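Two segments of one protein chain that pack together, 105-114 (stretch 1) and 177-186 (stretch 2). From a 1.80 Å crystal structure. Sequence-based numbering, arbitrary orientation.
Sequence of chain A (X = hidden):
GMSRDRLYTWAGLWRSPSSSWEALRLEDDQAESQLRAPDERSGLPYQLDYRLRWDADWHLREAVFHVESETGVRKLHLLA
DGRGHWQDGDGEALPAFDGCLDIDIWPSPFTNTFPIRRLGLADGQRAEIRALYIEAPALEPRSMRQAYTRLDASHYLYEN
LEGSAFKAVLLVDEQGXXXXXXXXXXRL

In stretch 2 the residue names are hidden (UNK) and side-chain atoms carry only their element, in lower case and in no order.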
# COMPACT_ATOMS: atom_id res chain seq x y z
N ILE A 105 -14.27 9.69 -7.08
CA ILE A 105 -13.54 8.49 -6.64
C ILE A 105 -13.32 8.70 -5.15
O ILE A 105 -12.82 9.75 -4.77
CB ILE A 105 -12.13 8.40 -7.29
CG1 ILE A 105 -12.19 8.17 -8.81
CG2 ILE A 105 -11.33 7.29 -6.63
CD1 ILE A 105 -10.99 8.70 -9.57
N TRP A 106 -13.63 7.69 -4.35
CA TRP A 106 -13.20 7.62 -2.92
C TRP A 106 -12.06 6.60 -2.88
O TRP A 106 -12.17 5.53 -3.48
CB TRP A 106 -14.34 7.15 -1.98
CG TRP A 106 -13.83 6.76 -0.62
CD1 TRP A 106 -13.49 5.49 -0.16
CD2 TRP A 106 -13.53 7.66 0.46
NE1 TRP A 106 -12.98 5.58 1.13
CE2 TRP A 106 -13.01 6.89 1.53
CE3 TRP A 106 -13.63 9.04 0.61
CZ2 TRP A 106 -12.62 7.46 2.74
CZ3 TRP A 106 -13.23 9.61 1.83
CH2 TRP A 106 -12.73 8.82 2.87
N PRO A 107 -11.01 6.89 -2.12
CA PRO A 107 -10.72 8.11 -1.38
C PRO A 107 -9.81 9.07 -2.13
O PRO A 107 -8.58 8.95 -2.07
CB PRO A 107 -10.01 7.56 -0.14
CG PRO A 107 -9.32 6.36 -0.60
CD PRO A 107 -10.04 5.82 -1.78
N SER A 108 -10.39 10.07 -2.79
CA SER A 108 -9.55 11.08 -3.46
C SER A 108 -10.18 12.44 -3.50
O SER A 108 -11.27 12.63 -4.02
CB SER A 108 -9.17 10.67 -4.88
OG SER A 108 -8.46 11.71 -5.55
N PRO A 109 -9.43 13.45 -3.04
CA PRO A 109 -10.02 14.80 -3.17
C PRO A 109 -9.75 15.42 -4.54
O PRO A 109 -10.24 16.55 -4.85
CB PRO A 109 -9.31 15.56 -2.05
CG PRO A 109 -7.99 14.97 -2.02
CD PRO A 109 -8.15 13.49 -2.32
N PHE A 110 -9.03 14.70 -5.39
CA PHE A 110 -8.84 15.19 -6.78
C PHE A 110 -10.16 15.46 -7.46
O PHE A 110 -10.34 16.53 -8.09
CB PHE A 110 -8.04 14.23 -7.65
CG PHE A 110 -7.93 14.68 -9.09
CD1 PHE A 110 -7.49 15.99 -9.42
CD2 PHE A 110 -8.21 13.83 -10.11
CE1 PHE A 110 -7.39 16.42 -10.73
CE2 PHE A 110 -8.11 14.27 -11.43
CZ PHE A 110 -7.70 15.55 -11.73
N THR A 111 -11.10 14.53 -7.34
CA THR A 111 -12.28 14.57 -8.18
C THR A 111 -13.24 15.73 -7.90
O THR A 111 -14.06 16.07 -8.73
CB THR A 111 -13.02 13.22 -8.21
OG1 THR A 111 -13.37 12.79 -6.87
CG2 THR A 111 -12.13 12.17 -8.88
N ASN A 112 -13.08 16.39 -6.75
CA ASN A 112 -13.85 17.59 -6.44
C ASN A 112 -13.55 18.73 -7.44
O ASN A 112 -14.34 19.65 -7.60
CB ASN A 112 -13.55 18.05 -5.03
CG ASN A 112 -14.03 17.08 -3.96
OD1 ASN A 112 -13.26 16.24 -3.47
ND2 ASN A 112 -15.29 17.12 -3.67
N THR A 113 -12.40 18.64 -8.10
CA THR A 113 -12.01 19.64 -9.09
C THR A 113 -12.92 19.66 -10.30
O THR A 113 -13.20 20.73 -10.85
CB THR A 113 -10.55 19.41 -9.49
OG1 THR A 113 -9.75 19.62 -8.34
CG2 THR A 113 -10.09 20.37 -10.58
N PHE A 114 -13.52 18.53 -10.64
CA PHE A 114 -14.34 18.45 -11.86
C PHE A 114 -15.54 19.36 -11.82
O PHE A 114 -15.66 20.21 -12.72
CB PHE A 114 -14.67 17.00 -12.23
CG PHE A 114 -13.45 16.24 -12.69
CD1 PHE A 114 -12.91 16.49 -13.96
CD2 PHE A 114 -12.78 15.37 -11.85
CE1 PHE A 114 -11.77 15.82 -14.41
CE2 PHE A 114 -11.61 14.71 -12.29
CZ PHE A 114 -11.10 14.95 -13.55
N UNK A 177 -7.86 22.86 -7.51
CA UNK A 177 -7.34 21.72 -6.80
C UNK A 177 -7.48 21.91 -5.29
O UNK A 177 -7.12 22.94 -4.75
c UNK A 177 -6.12 19.44 -8.79
c UNK A 177 -5.85 21.80 -9.70
c UNK A 177 -5.52 20.86 -8.57
c UNK A 177 -5.88 21.40 -7.19
N UNK A 178 -7.96 20.87 -4.63
CA UNK A 178 -8.15 20.87 -3.21
C UNK A 178 -6.81 21.04 -2.46
O UNK A 178 -5.82 20.29 -2.69
c UNK A 178 -10.31 19.52 -3.26
c UNK A 178 -8.90 19.48 -1.23
c UNK A 178 -8.90 19.58 -2.73
N UNK A 179 -6.78 22.03 -1.59
CA UNK A 179 -5.73 22.19 -0.58
C UNK A 179 -6.11 21.39 0.68
O UNK A 179 -5.38 20.47 1.10
c UNK A 179 -5.48 23.72 -0.24
c UNK A 179 -4.94 25.99 -1.32
c UNK A 179 -4.30 23.92 0.78
c UNK A 179 -5.11 24.47 -1.52
N UNK A 180 -7.23 21.77 1.28
CA UNK A 180 -7.76 21.13 2.50
C UNK A 180 -9.17 20.66 2.25
O UNK A 180 -10.01 21.40 1.82
c UNK A 180 -7.77 22.05 3.69
o UNK A 180 -5.49 21.55 4.12
o UNK A 180 -6.21 23.59 4.57
c UNK A 180 -6.39 22.42 4.15
N UNK A 181 -9.36 19.40 2.54
CA UNK A 181 -10.69 18.77 2.64
C UNK A 181 -10.77 18.50 4.15
O UNK A 181 -10.30 17.49 4.64
c UNK A 181 -14.42 16.62 2.35
c UNK A 181 -10.75 17.50 1.82
o UNK A 181 -16.12 15.90 0.86
c UNK A 181 -13.90 16.31 0.01
c UNK A 181 -12.17 17.08 1.55
c UNK A 181 -12.59 16.73 0.26
c UNK A 181 -13.10 17.02 2.59
c UNK A 181 -14.81 16.28 1.06
N UNK A 182 -11.32 19.44 4.90
CA UNK A 182 -11.05 19.43 6.35
C UNK A 182 -11.44 18.13 7.06
O UNK A 182 -12.56 17.63 6.93
c UNK A 182 -12.20 20.56 4.49
c UNK A 182 -11.85 20.65 6.87
c UNK A 182 -12.07 21.53 5.61
N UNK A 183 -10.46 17.58 7.79
CA UNK A 183 -10.65 16.36 8.55
C UNK A 183 -10.59 15.10 7.70
O UNK A 183 -10.59 14.02 8.25
N UNK A 184 -10.52 15.23 6.36
CA UNK A 184 -10.41 14.06 5.49
C UNK A 184 -9.11 13.99 4.68
O UNK A 184 -8.54 12.91 4.60
c UNK A 184 -11.59 13.97 4.52
c UNK A 184 -13.88 13.40 4.04
c UNK A 184 -12.76 12.27 5.87
c UNK A 184 -12.90 13.54 5.15
N UNK A 185 -8.71 15.09 4.04
CA UNK A 185 -7.48 15.09 3.24
C UNK A 185 -6.73 16.37 3.40
O UNK A 185 -7.36 17.45 3.55
c UNK A 185 -9.96 11.30 0.86
c UNK A 185 -9.91 13.71 1.26
c UNK A 185 -10.63 12.51 0.95
c UNK A 185 -7.89 12.45 1.34
c UNK A 185 -8.55 13.68 1.45
c UNK A 185 -8.59 11.28 1.03
c UNK A 185 -7.80 14.93 1.77
N UNK A 186 -5.39 16.25 3.32
CA UNK A 186 -4.51 17.40 3.27
C UNK A 186 -3.53 17.31 2.09
O UNK A 186 -2.80 16.32 1.92
c UNK A 186 -2.97 18.80 4.74
c UNK A 186 -3.72 17.51 4.56
n UNK A 186 -1.53 19.92 6.34
o UNK A 186 -2.00 17.73 6.68
c UNK A 186 -2.13 18.77 6.01
O HOH W 1 -8.73 18.48 -6.05

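Position 177 carries four side-chain carbons, forked at the second. One terminal carbon lies 3.8 Å from CD1 of Phe110, near the plane of that ring, and 3.7 Å from OG1 of Thr113. A fork at the second carbon identifies Leu177, and the atom at Phe110 is CD1.

Position 178 has three carbons, one bearing the other two. One of the outer pair is 3.4 Å from O of Pro109 and 4.0 Å from CB of Asn112, while the other is 4.0 Å from CB of Pro109. This is Val178, which points toward stretch 1, and these atoms are its CG2 and CG1.

Position 179 has four carbons, forked at the first with one arm two carbons long, hence Ile179. The chain turns a corner here, and the side chain is out of reach of stretch 1.

At 180, two carbons end in two oxygens, a carboxylate. Asp180 points away and makes no contact.

Position 181 shows one carbon, then a six-carbon ring bearing an oxygen. One ring carbon is 4.2 Å from CB of Pro109, and the ring edge approaches Asn112. This is Tyr181, and the carbon near Pro109 is CD2.

At 182, three carbons close a ring onto the backbone N, which defines Pro182; it does not reach stretch 1.

Position 183 has no side-chain atoms and is therefore Gly183. Its phi of 79° is a value that favours glycine, and nothing of stretch 1 is near.

Position 184 again has four carbons forked at the second. One terminal carbon lies 4.4 Å from CZ3 of Trp106, at the edge of the indole. The residue is Leu184, and that carbon is CD1.

Position 185 has one carbon and a six-carbon ring without oxygen. CD of Pro109 sits 3.8 Å from the centroid of this ring and 11° off its normal, a CH-pi contact over the face. The ring carbon farthest from the backbone is 3.8 Å from CZ3 of Trp106 and 3.9 Å from CB of Pro107; the two aromatic planes meet obliquely, at 60°. This is Phe185, and the far carbon is CZ.

Position 186 has three carbons, the third carrying one oxygen and one nitrogen, an amide. Gln186 points away.

The contact is chiefly apolar, burying 511 Å² over both sides, with no direct hydrogen bond across it. Pro109 is central, touching Val178, Tyr181 and Phe185. Backbone bonds from Tyr181 N to Phe185 O (3.0 Å) and from Phe185 N to Tyr181 O (2.9 Å) pair these residues across the turn, and both side chains point toward stretch 1. Water 1 supplies the polar link: its O donates to Pro109 O (2.7 Å) and Thr113 OG1 (2.8 Å) and accepts from Val178 N (2.9 Å), joining the stretches where direct bonding is absent.

Stretch 2, residues 177-186: LVIDYPGLFQ
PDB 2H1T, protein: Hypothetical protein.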